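PDB 3SOZ: cytoplasmic Protein STM1381 from Salmonella enterica subsp. enterica serovar Typhimurium, which is of unknown function but belongs to a putative glutamine amidotransferase family, with a probable class I glutaminase-like fold. Local coordinates for residues L39-Q44 with H234-W239; E33-L38 with S218-H223; A73-D78 with N241-I246; H167-P172 with P201-G206. All coordinates share one frame; numbering follows the deposited sequence.

How the contacts relate
Contacts 1 and 3 both use the C-terminal helix 235-246, and their centres lie about 11 Å apart; Leu42 CD2 and Leu243 CD2 meet between them at 3.6 Å. Contacts 1 and 2 share helix 36-42, and Tyr235 OH is hydrogen-bonded to Cys220 O at 2.9 Å. Contact 4 lies about 12 Å from contact 3, centre to centre. It reaches the flank of helix 235-246, where Phe238 CE1 touches Ile169 CG2 at 3.6 Å. No active site is established. Glycerol, probably from the crystallisation liquor, lies by Asp219 and His223 of contact 2 and close to Asp78 of contact 3.

Contact 1 of 4, residues L39-Q44 with H234-W239; sequences LSCLRQ and HYATFW
This is a helix-helix contact on one face of a central, largely parallel sheet consistent with a class I glutaminase-like fold, and Cys41 meets Ala236 in it. Helix 36-42 belongs to the connection between parallel strands 5-10 and 48-53. Helix 235-246 ends near the C-terminus. The small side chains of Cys41 and Ala236 suit a close approach of the two backbones, and their CA atoms are 5.5 Å apart. Cys41 SG lies 3.6 Å from Ala236 CB. The same sulfur comes to the rim of the Tyr235 ring, 4.1 Å from Tyr235 CD2. The direction from the ring centroid to SG is 77° off the ring normal, so this is a sulfur-aromatic contact at the edge and not over a face. Tyr235 CG is anti to the backbone N (chi1 -178°), which carries the ring along the side of its helix to the thiol.

An aromatic cluster continues from Tyr235. Trp239 CD1 sits 3.9 Å above one face of the Tyr235 ring, displaced toward the rim, and Phe229 meets Tyr235 edge-to-face. Trp239 has its own ring partners. Phe238 CE2 lies 3.5 Å above the plane of the Trp239 ring, over its centre, and Phe216 meets it edge-to-face. The indole of Trp239 leads away from helix 36-42. Its contact with that segment is therefore made near the root of the side chain, where Trp239 CB touches Leu42 CD1 at 3.8 Å.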
loop_
_atom_site.group_PDB
_atom_site.type_symbol
_atom_site.label_atom_id
_atom_site.label_comp_id
_atom_site.label_asym_id
_atom_site.label_seq_id
_atom_site.Cartn_x
_atom_site.Cartn_y
_atom_site.Cartn_z
ATOM N N LEU A 39 -30.238 5.383 4.223
ATOM C CA LEU A 39 -30.774 6.723 4.341
ATOM C C LEU A 39 -32.301 6.737 4.386
ATOM O O LEU A 39 -32.889 7.359 5.278
ATOM C CB LEU A 39 -30.260 7.602 3.217
ATOM C CG LEU A 39 -29.167 8.602 3.563
ATOM C CD1 LEU A 39 -28.118 8.087 4.546
ATOM C CD2 LEU A 39 -28.552 9.007 2.256
ATOM N N SER A 40 -32.942 6.044 3.448
ATOM C CA SER A 40 -34.394 5.884 3.503
ATOM C C SER A 40 -34.824 5.338 4.865
ATOM O O SER A 40 -35.906 5.671 5.336
ATOM C CB SER A 40 -34.915 4.979 2.377
ATOM O OG SER A 40 -34.964 3.609 2.776
ATOM N N CYS A 41 -33.962 4.523 5.486
ATOM C CA CYS A 41 -34.193 3.927 6.819
ATOM C C CYS A 41 -34.059 4.893 7.996
ATOM O O CYS A 41 -34.767 4.784 8.994
ATOM C CB CYS A 41 -33.203 2.787 7.054
ATOM S SG CYS A 41 -33.802 1.156 6.643
ATOM N N LEU A 42 -33.101 5.800 7.880
ATOM C CA LEU A 42 -32.817 6.792 8.900
ATOM C C LEU A 42 -33.918 7.824 8.946
ATOM O O LEU A 42 -34.418 8.141 10.023
ATOM C CB LEU A 42 -31.459 7.430 8.643
ATOM C CG LEU A 42 -30.415 6.822 9.566
ATOM C CD1 LEU A 42 -30.781 5.405 9.897
ATOM C CD2 LEU A 42 -29.005 6.920 9.011
ATOM N N ARG A 43 -34.299 8.334 7.773
ATOM C CA ARG A 43 -35.545 9.083 7.609
ATOM C C ARG A 43 -36.647 8.070 7.835
ATOM O O ARG A 43 -36.402 6.869 7.734
ATOM C CB ARG A 43 -35.656 9.655 6.193
ATOM C CG ARG A 43 -34.486 10.553 5.752
ATOM C CD ARG A 43 -34.686 11.053 4.318
ATOM N NE ARG A 43 -33.473 10.912 3.503
ATOM C CZ ARG A 43 -32.728 11.917 3.029
ATOM N NH1 ARG A 43 -33.039 13.195 3.264
ATOM N NH2 ARG A 43 -31.661 11.635 2.298
ATOM N N GLN A 44 -37.856 8.507 8.157
ATOM C CA GLN A 44 -38.914 7.520 8.396
ATOM C C GLN A 44 -38.695 6.801 9.759
ATOM O O GLN A 44 -39.610 6.159 10.289
ATOM C CB GLN A 44 -39.031 6.548 7.187
ATOM C CG GLN A 44 -39.960 5.316 7.351
ATOM C CD GLN A 44 -39.194 4.002 7.619
ATOM O OE1 GLN A 44 -38.693 3.750 8.731
ATOM N NE2 GLN A 44 -39.114 3.158 6.591
ATOM N N HIS A 234 -34.261 -6.235 12.408
ATOM C CA HIS A 234 -33.669 -5.255 13.308
ATOM C C HIS A 234 -32.777 -4.204 12.633
ATOM O O HIS A 234 -32.212 -3.342 13.306
ATOM C CB HIS A 234 -32.928 -5.989 14.426
ATOM C CG HIS A 234 -33.810 -6.899 15.237
ATOM N ND1 HIS A 234 -34.818 -6.426 16.055
ATOM C CD2 HIS A 234 -33.841 -8.252 15.341
ATOM C CE1 HIS A 234 -35.429 -7.451 16.627
ATOM N NE2 HIS A 234 -34.852 -8.569 16.214
ATOM N N TYR A 235 -32.696 -4.251 11.304
ATOM C CA TYR A 235 -31.767 -3.410 10.563
ATOM C C TYR A 235 -31.995 -1.921 10.814
ATOM O O TYR A 235 -31.115 -1.264 11.360
ATOM C CB TYR A 235 -31.774 -3.770 9.053
ATOM C CG TYR A 235 -30.786 -2.971 8.191
ATOM C CD1 TYR A 235 -29.418 -3.241 8.221
ATOM C CD2 TYR A 235 -31.235 -1.948 7.346
ATOM C CE1 TYR A 235 -28.519 -2.511 7.441
ATOM C CE2 TYR A 235 -30.341 -1.200 6.569
ATOM C CZ TYR A 235 -28.991 -1.488 6.613
ATOM O OH TYR A 235 -28.121 -0.755 5.840
ATOM N N ALA A 236 -33.171 -1.405 10.447
ATOM C CA ALA A 236 -33.484 0.037 10.588
ATOM C C ALA A 236 -33.350 0.564 12.040
ATOM O O ALA A 236 -32.585 1.487 12.330
ATOM C CB ALA A 236 -34.862 0.337 10.024
ATOM N N THR A 237 -34.068 -0.069 12.952
ATOM C CA THR A 237 -33.994 0.267 14.354
ATOM C C THR A 237 -32.547 0.224 14.850
ATOM O O THR A 237 -32.143 1.014 15.714
ATOM C CB THR A 237 -34.878 -0.708 15.183
ATOM O OG1 THR A 237 -36.243 -0.557 14.769
ATOM C CG2 THR A 237 -34.761 -0.431 16.682
ATOM N N PHE A 238 -31.763 -0.700 14.323
ATOM C CA PHE A 238 -30.429 -0.814 14.839
ATOM C C PHE A 238 -29.643 0.474 14.603
ATOM O O PHE A 238 -28.875 0.889 15.465
ATOM C CB PHE A 238 -29.694 -1.994 14.232
ATOM C CG PHE A 238 -28.220 -1.901 14.373
ATOM C CD1 PHE A 238 -27.604 -2.276 15.559
ATOM C CD2 PHE A 238 -27.439 -1.423 13.320
ATOM C CE1 PHE A 238 -26.228 -2.194 15.703
ATOM C CE2 PHE A 238 -26.053 -1.327 13.458
ATOM C CZ PHE A 238 -25.443 -1.721 14.647
ATOM N N TRP A 239 -29.819 1.091 13.435
ATOM C CA TRP A 239 -29.049 2.288 13.105
ATOM C C TRP A 239 -29.634 3.499 13.815
ATOM O O TRP A 239 -28.906 4.289 14.419
ATOM C CB TRP A 239 -28.958 2.501 11.589
ATOM C CG TRP A 239 -28.129 1.447 10.882
ATOM C CD1 TRP A 239 -28.577 0.468 10.040
ATOM C CD2 TRP A 239 -26.707 1.273 10.966
ATOM N NE1 TRP A 239 -27.532 -0.309 9.608
ATOM C CE2 TRP A 239 -26.372 0.167 10.158
ATOM C CE3 TRP A 239 -25.688 1.946 11.644
ATOM C CZ2 TRP A 239 -25.056 -0.271 10.003
ATOM C CZ3 TRP A 239 -24.384 1.507 11.496
ATOM C CH2 TRP A 239 -24.080 0.404 10.687
#

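Contact 2 of 4, residues E33-L38 with S218-H223; sequences EGADYL and SDCSPH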
loop_
_atom_site.group_PDB
_atom_site.type_symbol
_atom_site.label_atom_id
_atom_site.label_comp_id
_atom_site.label_asym_id
_atom_site.label_seq_id
_atom_site.Cartn_x
_atom_site.Cartn_y
_atom_site.Cartn_z
ATOM N N GLU A 33 -23.728 2.297 -5.936
ATOM C CA GLU A 33 -24.849 2.733 -5.107
ATOM C C GLU A 33 -24.242 2.946 -3.765
ATOM O O GLU A 33 -23.261 2.255 -3.403
ATOM C CB GLU A 33 -25.967 1.690 -5.033
ATOM C CG GLU A 33 -27.237 2.217 -4.370
ATOM C CD GLU A 33 -28.538 1.852 -5.116
ATOM O OE1 GLU A 33 -28.474 1.542 -6.344
ATOM O OE2 GLU A 33 -29.623 1.902 -4.470
ATOM N N GLY A 34 -24.773 3.952 -3.061
ATOM C CA GLY A 34 -24.300 4.327 -1.731
ATOM C C GLY A 34 -25.228 3.715 -0.709
ATOM O O GLY A 34 -25.696 2.580 -0.867
ATOM N N ALA A 35 -25.513 4.477 0.335
ATOM C CA ALA A 35 -26.300 3.957 1.432
ATOM C C ALA A 35 -27.808 4.205 1.259
ATOM O O ALA A 35 -28.537 4.269 2.236
ATOM C CB ALA A 35 -25.775 4.523 2.742
ATOM N N ASP A 36 -28.274 4.307 0.014
ATOM C CA ASP A 36 -29.664 4.728 -0.265
ATOM C C ASP A 36 -30.663 4.060 0.644
ATOM O O ASP A 36 -31.501 4.736 1.240
ATOM C CB ASP A 36 -30.040 4.491 -1.727
ATOM C CG ASP A 36 -29.122 5.240 -2.675
ATOM O OD1 ASP A 36 -27.887 4.977 -2.638
ATOM O OD2 ASP A 36 -29.636 6.108 -3.427
ATOM N N TYR A 37 -30.545 2.738 0.771
ATOM C CA TYR A 37 -31.394 1.999 1.684
ATOM C C TYR A 37 -31.285 2.566 3.094
ATOM O O TYR A 37 -32.275 3.024 3.647
ATOM C CB TYR A 37 -31.088 0.499 1.668
ATOM C CG TYR A 37 -32.129 -0.277 2.443
ATOM C CD1 TYR A 37 -33.476 -0.273 2.046
ATOM C CD2 TYR A 37 -31.778 -0.983 3.604
ATOM C CE1 TYR A 37 -34.445 -0.963 2.784
ATOM C CE2 TYR A 37 -32.725 -1.677 4.343
ATOM C CZ TYR A 37 -34.056 -1.664 3.935
ATOM O OH TYR A 37 -34.982 -2.363 4.682
ATOM N N LEU A 38 -30.077 2.566 3.651
ATOM C CA LEU A 38 -29.804 3.113 4.989
ATOM C C LEU A 38 -30.299 4.547 5.239
ATOM O O LEU A 38 -30.716 4.891 6.337
ATOM C CB LEU A 38 -28.307 3.026 5.280
ATOM C CG LEU A 38 -27.863 3.651 6.589
ATOM C CD1 LEU A 38 -28.540 2.933 7.743
ATOM C CD2 LEU A 38 -26.358 3.641 6.743
ATOM N N SER A 218 -17.994 -2.955 10.053
ATOM C CA SER A 218 -18.396 -3.582 8.809
ATOM C C SER A 218 -19.091 -2.528 7.999
ATOM O O SER A 218 -19.000 -1.355 8.316
ATOM C CB SER A 218 -19.317 -4.773 9.052
ATOM O OG SER A 218 -19.498 -5.546 7.879
ATOM N N ASP A 219 -19.756 -2.935 6.941
ATOM C CA ASP A 219 -20.273 -1.997 5.983
ATOM C C ASP A 219 -21.777 -2.051 6.143
ATOM O O ASP A 219 -22.355 -3.102 6.374
ATOM C CB ASP A 219 -19.879 -2.439 4.569
ATOM C CG ASP A 219 -19.948 -1.309 3.526
ATOM O OD1 ASP A 219 -20.848 -0.451 3.522
ATOM O OD2 ASP A 219 -19.085 -1.307 2.642
ATOM N N CYS A 220 -22.412 -0.907 6.038
ATOM C CA CYS A 220 -23.857 -0.867 6.026
ATOM C C CYS A 220 -24.407 -1.259 4.633
ATOM O O CYS A 220 -25.593 -1.158 4.387
ATOM C CB CYS A 220 -24.300 0.546 6.403
ATOM S SG CYS A 220 -23.853 1.732 5.089
ATOM N N SER A 221 -23.550 -1.694 3.720
ATOM C CA SER A 221 -24.014 -1.985 2.341
ATOM C C SER A 221 -23.095 -2.988 1.670
ATOM O O SER A 221 -22.161 -3.441 2.300
ATOM C CB SER A 221 -24.170 -0.687 1.496
ATOM O OG SER A 221 -23.176 0.259 1.827
ATOM N N PRO A 222 -23.356 -3.351 0.409
ATOM C CA PRO A 222 -22.531 -4.384 -0.244
ATOM C C PRO A 222 -21.062 -3.963 -0.338
ATOM O O PRO A 222 -20.791 -2.777 -0.368
ATOM C CB PRO A 222 -23.148 -4.484 -1.636
ATOM C CG PRO A 222 -24.584 -3.985 -1.486
ATOM C CD PRO A 222 -24.464 -2.891 -0.452
ATOM N N HIS A 223 -20.112 -4.892 -0.391
ATOM C CA HIS A 223 -20.406 -6.293 -0.457
ATOM C C HIS A 223 -20.335 -6.959 0.920
ATOM O O HIS A 223 -20.953 -8.003 1.101
ATOM C CB HIS A 223 -19.546 -6.993 -1.491
ATOM C CG HIS A 223 -18.237 -7.490 -0.966
ATOM N ND1 HIS A 223 -17.129 -6.682 -0.826
ATOM C CD2 HIS A 223 -17.842 -8.729 -0.595
ATOM C CE1 HIS A 223 -16.116 -7.389 -0.362
ATOM N NE2 HIS A 223 -16.521 -8.636 -0.217
#
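Cys220 packs against Leu38 and Ala35. The loop that follows parallel strand 211-216 here meets the N-terminal end of helix 36-42 beside strand 5-10, in a sheet consistent with the glutaminase-like family. The cysteine side chain can be followed outward. CB touches Leu38 CD2 at 3.7 Å. From there SG is placed between the backbone N and the carbonyl carbon (chi1 68°). SG reaches Leu38 CD2 at 3.6 Å and, on the residue at the N-cap position, Ala35 CB at 4.1 Å. One methyl branch of Leu38 thus lies against both side-chain atoms of the cysteine. The next loop residue adds a looser touch, with Ser221 CB 4.3 Å from Gly34 O.

The loop is braced from within. Asp219 OD1 accepts Ser221 OG at 3.0 Å, from above the carboxylate plane, 39° out of it. It also takes a weak bond from Ser221 N. Beyond this point a cis peptide links Pro222 to His223, and both residues touch Met94 of a second subunit. Glycerol bonds to Asp219 OD2 and His223 ND1.

In the fold, Leu38 and Cys220 also pack on Trp239 of helix 235-246, Leu38 reaches Tyr235 as well, and Phe8 of strand 5-10 lies against Ala35 and Leu38.

Contact 3 of 4, residues A73-D78 with N241-I246; sequences AIVISD and NVLHTI
Ala73 and Ile246 meet where helix 235-246 packs on the central sheet, a sheet consistent with a class I glutaminase-like fold. The contacts across the interface are apolar. Ala73 CB lies 3.6 Å from Ile246 CD1 and 4.2 Å from Ile246 CG1, so the CG1-CD1 end of the isoleucine lies broadside to the alanine methyl, with CD1 nearest. Ile246 CG1 stands between the backbone N and the carbonyl carbon (chi1 60°), which sends that branch toward the strand. The second pair is looser: Val75 CG2 and Leu243 CD1 are 4.4 Å apart. Ala73 and Val75 are two residues apart on the strand, and Leu243 and Ile246 are three apart on the helix, close to one turn.

Backbone hydrogen bonds hold each side separately. Within the helix, Thr245 N bonds to Asn241 O at 2.8 Å and Ile246 N to Val242 O at 3.2 Å. Strand 73-77 is an inner strand, bonded through Ala73 and Val75 to Leu7 and Ile9 of strand 5-10 and through Ile74 to Gly113 and Leu115 of strand 113-117. Ile246 also packs on Lys212 and Cys214 of strand 211-216.

All four touching residues are buried and pair only by dispersion and the exclusion of water. No polar pair ties these two segments, so the fit of the apolar groups probably contributes to the placement of helix on sheet.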
loop_
_atom_site.group_PDB
_atom_site.type_symbol
_atom_site.label_atom_id
_atom_site.label_comp_id
_atom_site.label_asym_id
_atom_site.label_seq_id
_atom_site.Cartn_x
_atom_site.Cartn_y
_atom_site.Cartn_z
ATOM N N ALA A 73 -25.173 14.740 14.939
ATOM C CA ALA A 73 -24.088 13.800 14.638
ATOM C C ALA A 73 -23.603 13.838 13.193
ATOM O O ALA A 73 -24.305 14.275 12.243
ATOM C CB ALA A 73 -24.485 12.409 14.984
ATOM N N ILE A 74 -22.375 13.376 13.034
ATOM C CA ILE A 74 -21.818 13.287 11.719
ATOM C C ILE A 74 -21.599 11.814 11.437
ATOM O O ILE A 74 -21.060 11.062 12.285
ATOM C CB ILE A 74 -20.495 14.110 11.580
ATOM C CG1 ILE A 74 -20.764 15.579 11.960
ATOM C CG2 ILE A 74 -19.945 13.982 10.156
ATOM C CD1 ILE A 74 -19.541 16.517 12.020
ATOM N N VAL A 75 -22.048 11.402 10.256
ATOM C CA VAL A 75 -21.766 10.037 9.767
ATOM C C VAL A 75 -20.777 10.019 8.605
ATOM O O VAL A 75 -21.010 10.623 7.533
ATOM C CB VAL A 75 -23.028 9.319 9.307
ATOM C CG1 VAL A 75 -22.756 7.830 9.212
ATOM C CG2 VAL A 75 -24.193 9.620 10.282
ATOM N N ILE A 76 -19.668 9.342 8.850
ATOM C CA ILE A 76 -18.744 9.019 7.806
ATOM C C ILE A 76 -18.883 7.547 7.446
ATOM O O ILE A 76 -18.694 6.666 8.278
ATOM C CB ILE A 76 -17.299 9.305 8.247
ATOM C CG1 ILE A 76 -17.222 10.706 8.849
ATOM C CG2 ILE A 76 -16.326 9.149 7.031
ATOM C CD1 ILE A 76 -15.878 11.051 9.409
ATOM N N SER A 77 -19.174 7.264 6.200
ATOM C CA SER A 77 -19.277 5.878 5.825
ATOM C C SER A 77 -18.522 5.574 4.567
ATOM O O SER A 77 -18.877 6.040 3.478
ATOM C CB SER A 77 -20.755 5.457 5.682
ATOM O OG SER A 77 -21.078 5.101 4.366
ATOM N N ASP A 78 -17.478 4.764 4.723
ATOM C CA ASP A 78 -16.701 4.299 3.581
ATOM C C ASP A 78 -16.119 5.451 2.751
ATOM O O ASP A 78 -16.239 5.452 1.533
ATOM C CB ASP A 78 -17.589 3.427 2.684
ATOM C CG ASP A 78 -16.796 2.355 1.926
ATOM O OD1 ASP A 78 -15.559 2.158 2.141
ATOM O OD2 ASP A 78 -17.450 1.729 1.086
ATOM N N ASN A 241 -31.076 3.457 16.658
ATOM C CA ASN A 241 -30.544 3.392 18.010
ATOM C C ASN A 241 -29.106 3.846 18.100
ATOM O O ASN A 241 -28.724 4.447 19.100
ATOM C CB ASN A 241 -30.594 1.982 18.574
ATOM C CG ASN A 241 -31.931 1.634 19.236
ATOM O OD1 ASN A 241 -33.011 1.916 18.724
ATOM N ND2 ASN A 241 -31.841 0.959 20.377
ATOM N N VAL A 242 -28.291 3.536 17.092
ATOM C CA VAL A 242 -26.872 3.881 17.133
ATOM C C VAL A 242 -26.746 5.405 17.163
ATOM O O VAL A 242 -25.938 5.991 17.904
ATOM C CB VAL A 242 -26.111 3.335 15.889
ATOM C CG1 VAL A 242 -24.595 3.595 16.017
ATOM C CG2 VAL A 242 -26.349 1.861 15.728
ATOM N N LEU A 243 -27.560 6.022 16.322
ATOM C CA LEU A 243 -27.599 7.452 16.174
ATOM C C LEU A 243 -28.131 8.113 17.443
ATOM O O LEU A 243 -27.419 8.876 18.074
ATOM C CB LEU A 243 -28.432 7.805 14.946
ATOM C CG LEU A 243 -27.675 8.193 13.665
ATOM C CD1 LEU A 243 -26.231 7.694 13.613
ATOM C CD2 LEU A 243 -28.446 7.696 12.482
ATOM N N HIS A 244 -29.359 7.799 17.846
ATOM C CA HIS A 244 -29.841 8.269 19.148
ATOM C C HIS A 244 -28.789 8.084 20.260
ATOM O O HIS A 244 -28.550 8.999 21.025
ATOM C CB HIS A 244 -31.216 7.679 19.523
ATOM C CG HIS A 244 -32.346 8.178 18.663
ATOM N ND1 HIS A 244 -33.253 7.333 18.050
ATOM C CD2 HIS A 244 -32.711 9.437 18.309
ATOM C CE1 HIS A 244 -34.132 8.048 17.366
ATOM N NE2 HIS A 244 -33.825 9.328 17.507
ATOM N N THR A 245 -28.115 6.949 20.318
ATOM C CA THR A 245 -27.069 6.768 21.328
ATOM C C THR A 245 -25.972 7.849 21.305
ATOM O O THR A 245 -25.468 8.241 22.365
ATOM C CB THR A 245 -26.439 5.392 21.223
ATOM O OG1 THR A 245 -27.485 4.429 21.128
ATOM C CG2 THR A 245 -25.573 5.076 22.422
ATOM N N ILE A 246 -25.607 8.338 20.118
ATOM C CA ILE A 246 -24.594 9.408 20.021
ATOM C C ILE A 246 -25.139 10.845 19.902
ATOM O O ILE A 246 -24.344 11.777 19.758
ATOM C CB ILE A 246 -23.534 9.180 18.883
ATOM C CG1 ILE A 246 -24.196 9.088 17.517
ATOM C CG2 ILE A 246 -22.661 7.989 19.165
ATOM C CD1 ILE A 246 -23.240 9.384 16.406
#

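Contact 4 of 4, residues H167-P172 with P201-G206; sequences HVITQP and PLLVMG
Ile169 turns both branches to Leu203 and Met205 through its torsions. With chi1 at -63°, CG2 lies anti to the backbone N and CG1 anti to the carbonyl carbon. A chi2 of 151° then extends CD1 away from the loop. The contact joins the loop between strands 157-162 and 175-187 to strand 200-208, in the antiparallel part of the mixed sheet of this putative glutaminase-like family. Ile169 CG2 meets Leu203 CD1 at 4.1 Å. Ile169 CD1 reaches the selenium, SE, of Met205 at 4.4 Å, a selenomethionine here. The two branches therefore meet residues two positions apart in 201-206. The touching residues are buried and the packing is apolar.

Strand 200-208 runs between 192-197 and 211-216. Its chain turns a corner at Leu202 and Leu203. Ile169 is packed between Phe238 and Thr245 of helix 235-246 and residues of strands 192-197 and 200-208, Leu194 among them.

The loop also bonds to itself at His167. Thr170 N donates to His167 O at 3.1 Å. The imidazole turns its ND1 edge to the backbone of Ile169, and Ile169 N gives its hydrogen to His167 ND1 at 3.0 Å, almost straight at 176° and in the plane of the ring.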
loop_
_atom_site.group_PDB
_atom_site.type_symbol
_atom_site.label_atom_id
_atom_site.label_comp_id
_atom_site.label_asym_id
_atom_site.label_seq_id
_atom_site.Cartn_x
_atom_site.Cartn_y
_atom_site.Cartn_z
ATOM N N HIS A 167 -27.197 -2.845 26.852
ATOM C CA HIS A 167 -27.290 -1.584 26.092
ATOM C C HIS A 167 -28.543 -1.491 25.231
ATOM O O HIS A 167 -29.075 -2.487 24.732
ATOM C CB HIS A 167 -26.042 -1.373 25.217
ATOM C CG HIS A 167 -25.815 0.046 24.788
ATOM N ND1 HIS A 167 -26.594 0.672 23.838
ATOM C CD2 HIS A 167 -24.860 0.939 25.141
ATOM C CE1 HIS A 167 -26.153 1.905 23.659
ATOM N NE2 HIS A 167 -25.101 2.093 24.439
ATOM N N VAL A 168 -28.989 -0.261 25.065
ATOM C CA VAL A 168 -30.190 0.040 24.343
ATOM C C VAL A 168 -30.123 -0.465 22.901
ATOM O O VAL A 168 -31.109 -0.981 22.379
ATOM C CB VAL A 168 -30.461 1.553 24.361
ATOM C CG1 VAL A 168 -31.956 1.810 24.375
ATOM C CG2 VAL A 168 -29.813 2.202 25.594
ATOM N N ILE A 169 -28.960 -0.330 22.262
ATOM C CA ILE A 169 -28.801 -0.708 20.846
ATOM C C ILE A 169 -28.979 -2.207 20.682
ATOM O O ILE A 169 -29.542 -2.674 19.685
ATOM C CB ILE A 169 -27.409 -0.289 20.290
ATOM C CG1 ILE A 169 -27.256 1.232 20.313
ATOM C CG2 ILE A 169 -27.197 -0.803 18.875
ATOM C CD1 ILE A 169 -25.822 1.695 20.463
ATOM N N THR A 170 -28.546 -2.925 21.712
ATOM C CA THR A 170 -28.266 -4.346 21.684
ATOM C C THR A 170 -29.371 -5.222 22.295
ATOM O O THR A 170 -29.337 -6.455 22.160
ATOM C CB THR A 170 -26.926 -4.594 22.423
ATOM O OG1 THR A 170 -26.104 -5.471 21.658
ATOM C CG2 THR A 170 -27.124 -5.139 23.850
ATOM N N GLN A 171 -30.346 -4.609 22.976
ATOM C CA GLN A 171 -31.393 -5.414 23.654
ATOM C C GLN A 171 -32.205 -6.245 22.656
ATOM O O GLN A 171 -32.163 -7.482 22.715
ATOM C CB GLN A 171 -32.311 -4.590 24.601
ATOM C CG GLN A 171 -31.694 -4.116 25.973
ATOM C CD GLN A 171 -30.578 -5.028 26.613
ATOM O OE1 GLN A 171 -30.275 -4.907 27.821
ATOM N NE2 GLN A 171 -29.950 -5.898 25.800
ATOM N N PRO A 172 -32.873 -5.564 21.699
ATOM C CA PRO A 172 -33.924 -6.154 20.854
ATOM C C PRO A 172 -33.569 -7.426 20.043
ATOM O O PRO A 172 -34.470 -8.009 19.409
ATOM C CB PRO A 172 -34.296 -4.994 19.907
ATOM C CG PRO A 172 -33.784 -3.750 20.605
ATOM C CD PRO A 172 -32.545 -4.193 21.263
ATOM N N PRO A 201 -13.535 -6.754 17.612
ATOM C CA PRO A 201 -14.586 -5.739 17.845
ATOM C C PRO A 201 -15.485 -5.509 16.664
ATOM O O PRO A 201 -15.022 -5.484 15.539
ATOM C CB PRO A 201 -13.789 -4.470 18.083
ATOM C CG PRO A 201 -12.483 -4.922 18.574
ATOM C CD PRO A 201 -12.218 -6.302 18.084
ATOM N N LEU A 202 -16.761 -5.297 16.888
ATOM C CA LEU A 202 -17.598 -4.932 15.788
ATOM C C LEU A 202 -18.323 -3.620 16.060
ATOM O O LEU A 202 -18.525 -2.821 15.146
ATOM C CB LEU A 202 -18.564 -6.057 15.464
ATOM C CG LEU A 202 -19.529 -6.024 14.249
ATOM C CD1 LEU A 202 -21.001 -5.883 14.640
ATOM C CD2 LEU A 202 -19.150 -5.048 13.104
ATOM N N LEU A 203 -18.711 -3.393 17.316
ATOM C CA LEU A 203 -19.447 -2.189 17.700
ATOM C C LEU A 203 -18.721 -1.658 18.891
ATOM O O LEU A 203 -18.668 -2.302 19.923
ATOM C CB LEU A 203 -20.869 -2.516 18.115
ATOM C CG LEU A 203 -21.954 -1.634 17.515
ATOM C CD1 LEU A 203 -23.207 -1.703 18.359
ATOM C CD2 LEU A 203 -21.479 -0.197 17.354
ATOM N N VAL A 204 -18.084 -0.515 18.726
ATOM C CA VAL A 204 -17.321 0.055 19.803
ATOM C C VAL A 204 -17.842 1.438 20.081
ATOM O O VAL A 204 -18.045 2.263 19.165
ATOM C CB VAL A 204 -15.824 0.051 19.505
ATOM C CG1 VAL A 204 -15.045 0.667 20.633
ATOM C CG2 VAL A 204 -15.380 -1.347 19.300
HETATM N N MSE A 205 -18.085 1.653 21.370
HETATM C CA MSE A 205 -18.549 2.924 21.875
HETATM C C MSE A 205 -17.469 3.621 22.650
HETATM O O MSE A 205 -16.617 2.990 23.293
HETATM C CB MSE A 205 -19.724 2.700 22.783
HETATM C CG MSE A 205 -20.779 3.665 22.523
HETATM SE SE MSE A 205 -21.685 2.984 20.984
HETATM C CE MSE A 205 -22.508 4.687 20.453
ATOM N N GLY A 206 -17.500 4.935 22.606
ATOM C CA GLY A 206 -16.471 5.711 23.298
ATOM C C GLY A 206 -16.903 7.148 23.423
ATOM O O GLY A 206 -18.031 7.477 23.063
#